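Local coordinates for protein putative streptothricin acetyltransferase (Bacillus anthracis, PDB 3PP9) that binds acetyl coenzyme A and probably transfers its acetyl group to streptothricin or a related amine, as a GNAT-family acetyltransferase, at residues 149-153 against 178-182. Sequence-based numbering, arbitrary orientation.
With ACO (acetyl coenzyme *a), chain D.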
loop_
_atom_site.group_PDB
_atom_site.type_symbol
_atom_site.label_atom_id
_atom_site.label_comp_id
_atom_site.label_asym_id
_atom_site.label_seq_id
_atom_site.Cartn_x
_atom_site.Cartn_y
_atom_site.Cartn_z
ATOM N N CYS A 149 2.620 11.429 -13.824
ATOM C CA CYS A 149 4.004 11.238 -13.363
ATOM C C CYS A 149 4.842 12.503 -13.582
ATOM O O CYS A 149 5.550 12.950 -12.676
ATOM C CB CYS A 149 4.651 10.027 -14.015
ATOM S SG CYS A 149 3.925 8.434 -13.469
ATOM N N LYS A 150 4.764 13.082 -14.776
ATOM C CA LYS A 150 5.521 14.302 -15.074
ATOM C C LYS A 150 5.058 15.442 -14.175
ATOM O O LYS A 150 5.870 16.235 -13.705
ATOM C CB LYS A 150 5.390 14.674 -16.545
ATOM C CG LYS A 150 6.087 13.701 -17.486
ATOM C CD LYS A 150 7.592 13.720 -17.283
ATOM C CE LYS A 150 8.296 12.780 -18.251
ATOM N NZ LYS A 150 9.771 12.862 -18.141
ATOM N N PHE A 151 3.756 15.520 -13.927
ATOM C CA PHE A 151 3.202 16.550 -13.049
ATOM C C PHE A 151 3.789 16.413 -11.630
ATOM O O PHE A 151 4.263 17.392 -11.043
ATOM C CB PHE A 151 1.677 16.397 -13.000
ATOM C CG PHE A 151 1.009 17.188 -11.888
ATOM C CD1 PHE A 151 0.876 18.558 -11.975
ATOM C CD2 PHE A 151 0.484 16.545 -10.782
ATOM C CE1 PHE A 151 0.257 19.265 -10.956
ATOM C CE2 PHE A 151 -0.140 17.249 -9.760
ATOM C CZ PHE A 151 -0.260 18.613 -9.856
ATOM N N TYR A 152 3.783 15.204 -11.072
ATOM C CA TYR A 152 4.347 15.016 -9.721
ATOM C C TYR A 152 5.839 15.359 -9.692
ATOM O O TYR A 152 6.330 15.956 -8.723
ATOM C CB TYR A 152 4.065 13.612 -9.167
ATOM C CG TYR A 152 2.595 13.345 -9.007
ATOM C CD1 TYR A 152 1.817 14.118 -8.167
ATOM C CD2 TYR A 152 1.993 12.265 -9.635
ATOM C CE1 TYR A 152 0.453 13.876 -8.025
ATOM C CE2 TYR A 152 0.648 12.018 -9.481
ATOM C CZ TYR A 152 -0.111 12.823 -8.670
ATOM O OH TYR A 152 -1.475 12.579 -8.525
ATOM N N GLU A 153 6.554 14.984 -10.743
ATOM C CA GLU A 153 7.987 15.264 -10.839
ATOM C C GLU A 153 8.232 16.786 -10.832
ATOM O O GLU A 153 9.178 17.261 -10.208
ATOM C CB GLU A 153 8.534 14.614 -12.100
ATOM C CG GLU A 153 10.034 14.648 -12.232
ATOM C CD GLU A 153 10.495 13.978 -13.507
ATOM O OE1 GLU A 153 10.154 14.454 -14.614
ATOM O OE2 GLU A 153 11.252 13.000 -13.406
ATOM N N ALA A 178 2.345 -0.230 -10.404
ATOM C CA ALA A 178 2.059 0.834 -9.445
ATOM C C ALA A 178 3.361 1.554 -9.142
ATOM O O ALA A 178 4.403 0.910 -8.953
ATOM C CB ALA A 178 1.510 0.237 -8.135
ATOM N N ILE A 179 3.312 2.884 -9.107
ATOM C CA ILE A 179 4.466 3.712 -8.805
ATOM C C ILE A 179 4.106 4.576 -7.597
ATOM O O ILE A 179 3.062 5.229 -7.579
ATOM C CB ILE A 179 4.896 4.607 -9.979
ATOM C CG1 ILE A 179 5.171 3.757 -11.223
ATOM C CG2 ILE A 179 6.134 5.412 -9.595
ATOM C CD1 ILE A 179 5.611 4.566 -12.446
ATOM N N TYR A 180 4.970 4.562 -6.595
ATOM C CA TYR A 180 4.742 5.336 -5.355
ATOM C C TYR A 180 5.657 6.574 -5.318
ATOM O O TYR A 180 6.880 6.450 -5.399
ATOM C CB TYR A 180 4.906 4.407 -4.158
ATOM C CG TYR A 180 3.974 3.227 -4.311
ATOM C CD1 TYR A 180 2.661 3.295 -3.899
ATOM C CD2 TYR A 180 4.413 2.063 -4.919
ATOM C CE1 TYR A 180 1.803 2.197 -4.072
ATOM C CE2 TYR A 180 3.571 0.979 -5.086
ATOM C CZ TYR A 180 2.280 1.056 -4.676
ATOM O OH TYR A 180 1.478 -0.051 -4.865
ATOM N N TRP A 181 5.032 7.748 -5.211
ATOM C CA TRP A 181 5.723 9.038 -5.254
ATOM C C TRP A 181 5.663 9.702 -3.906
ATOM O O TRP A 181 4.634 9.638 -3.238
ATOM C CB TRP A 181 5.068 9.954 -6.287
ATOM C CG TRP A 181 5.189 9.519 -7.720
ATOM C CD1 TRP A 181 4.364 8.664 -8.389
ATOM C CD2 TRP A 181 6.159 9.973 -8.670
ATOM N NE1 TRP A 181 4.773 8.547 -9.701
ATOM C CE2 TRP A 181 5.869 9.343 -9.899
ATOM C CE3 TRP A 181 7.247 10.845 -8.602
ATOM C CZ2 TRP A 181 6.646 9.552 -11.039
ATOM C CZ3 TRP A 181 8.001 11.063 -9.725
ATOM C CH2 TRP A 181 7.698 10.412 -10.941
ATOM N N TYR A 182 6.761 10.370 -3.556
ATOM C CA TYR A 182 6.937 11.013 -2.268
ATOM C C TYR A 182 7.519 12.405 -2.335
ATOM O O TYR A 182 8.433 12.655 -3.104
ATOM C CB TYR A 182 7.939 10.169 -1.443
ATOM C CG TYR A 182 7.411 8.785 -1.147
ATOM C CD1 TYR A 182 6.731 8.512 0.028
ATOM C CD2 TYR A 182 7.537 7.761 -2.074
ATOM C CE1 TYR A 182 6.191 7.247 0.270
ATOM C CE2 TYR A 182 6.996 6.499 -1.831
ATOM C CZ TYR A 182 6.363 6.244 -0.646
ATOM O OH TYR A 182 5.801 4.995 -0.450
HETATM N N1A ACO D . 2.851 16.324 -19.347
HETATM C C2A ACO D . 3.967 16.929 -18.899
HETATM N N3A ACO D . 3.962 17.834 -17.908
HETATM C C4A ACO D . 2.792 18.174 -17.309
HETATM C C5A ACO D . 1.542 17.564 -17.767
HETATM C C6A ACO D . 1.624 16.596 -18.857
HETATM N N6A ACO D . 0.494 16.012 -19.303
HETATM N N7A ACO D . 0.548 18.077 -17.032
HETATM C C8A ACO D . 1.108 18.955 -16.170
HETATM N N9A ACO D . 2.443 19.003 -16.332
HETATM C C1B ACO D . 3.400 19.875 -15.631
HETATM C C2B ACO D . 3.167 21.297 -16.145
HETATM O O2B ACO D . 3.854 21.625 -17.362
HETATM C C3B ACO D . 3.612 22.150 -14.988
HETATM O O3B ACO D . 5.016 22.351 -15.076
HETATM P P3B ACO D . 5.718 23.759 -14.752
HETATM O O7A ACO D . 5.406 24.013 -13.292
HETATM O O8A ACO D . 5.050 24.708 -15.714
HETATM O O9A ACO D . 7.172 23.449 -15.046
HETATM C C4B ACO D . 3.294 21.299 -13.774
HETATM O O4B ACO D . 3.209 19.937 -14.222
HETATM C C5B ACO D . 1.988 21.735 -13.121
HETATM O O5B ACO D . 0.914 21.424 -14.010
HETATM P P1A ACO D . -0.562 21.992 -13.747
HETATM O O1A ACO D . -0.993 22.829 -14.930
HETATM O O2A ACO D . -0.562 22.598 -12.375
HETATM O O3A ACO D . -1.381 20.597 -13.738
HETATM P P2A ACO D . -2.932 20.394 -14.053
HETATM O O4A ACO D . -2.990 20.033 -15.509
HETATM O O5A ACO D . -3.785 21.523 -13.544
HETATM O O6A ACO D . -3.312 19.118 -13.139
HETATM C CBP ACO D . -3.499 16.722 -13.083
HETATM C CCP ACO D . -2.559 17.916 -13.183
HETATM C CDP ACO D . -2.667 15.450 -12.994
HETATM C CEP ACO D . -4.371 16.866 -11.838
HETATM C CAP ACO D . -4.407 16.667 -14.318
HETATM O OAP ACO D . -3.614 16.303 -15.480
HETATM C C9P ACO D . -5.519 15.662 -14.218
HETATM O O9P ACO D . -6.529 15.900 -13.604
HETATM N N8P ACO D . -5.379 14.483 -14.839
HETATM C C7P ACO D . -6.425 13.458 -14.855
HETATM C C6P ACO D . -6.670 12.820 -13.513
HETATM C C5P ACO D . -5.386 12.222 -13.014
HETATM O O5P ACO D . -4.635 11.614 -13.755
HETATM N N4P ACO D . -5.111 12.389 -11.739
HETATM C C3P ACO D . -3.922 11.868 -11.092
HETATM C C2P ACO D . -4.195 10.395 -10.794
HETATM S S1P ACO D . -3.108 9.756 -9.537
HETATM C C ACO D . -3.804 10.347 -8.115
HETATM O O ACO D . -4.790 11.052 -8.160
HETATM C CH3 ACO D . -3.175 10.001 -6.810
#
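Cys149, Tyr152 and Glu153 meet Trp181 where helix segment 149-153 runs nearly parallel to strand segment 178-182, the axes 9.9 Å apart at an angle of 20° and the CA atoms of Tyr152 and Trp181 nearest at 7.6 Å. The Trp181 indole reaches across this gap and supplies most of the strand's share of the contact. Cys149 sits by its benzo side, with CB 3.6 Å from CZ2. With chi1 at -69°, Cys149 SG lies beside its own backbone N and meets the indole at the edge, 3.9 Å from Trp181 NE1; the same sulfur touches Ile179 CD1. Tyr152 CB lies over one indole face, off centre, 4.2 Å from Trp181 CD2, and the phenol ring is tilted against the five-membered ring with planes at 40°. Glu153 brushes Trp181 CZ3 with N and CB, while Glu153 OE2 is hydrogen-bonded to Tyr45 OH. Trp181 NE1 is buried here without a hydrogen-bonding partner in the model. This is the GNAT fold: helix 146-154 packs on the mixed sheet, in which strand 178-184 lies between strands 136-142 and 158-163. Phe151, its CG anti to the backbone N, turns one ring face to CCP of acetyl coenzyme A, in the pantetheine arm, while Lys150 CB packs 3.6 Å from C2A of the adenine. Tyr152 OH comes 3.3 Å from the acetyl carbon C of acetyl coenzyme A and 3.4 Å from its S1P, the sulfur lying at the ring edge. Tyr152 thus touches Trp181 through its CB and approaches the thioester through its OH. Phe157 meets the Tyr152 ring edge-to-face, and Phe151 CD2 lies over the rim of one Tyr152 ring face.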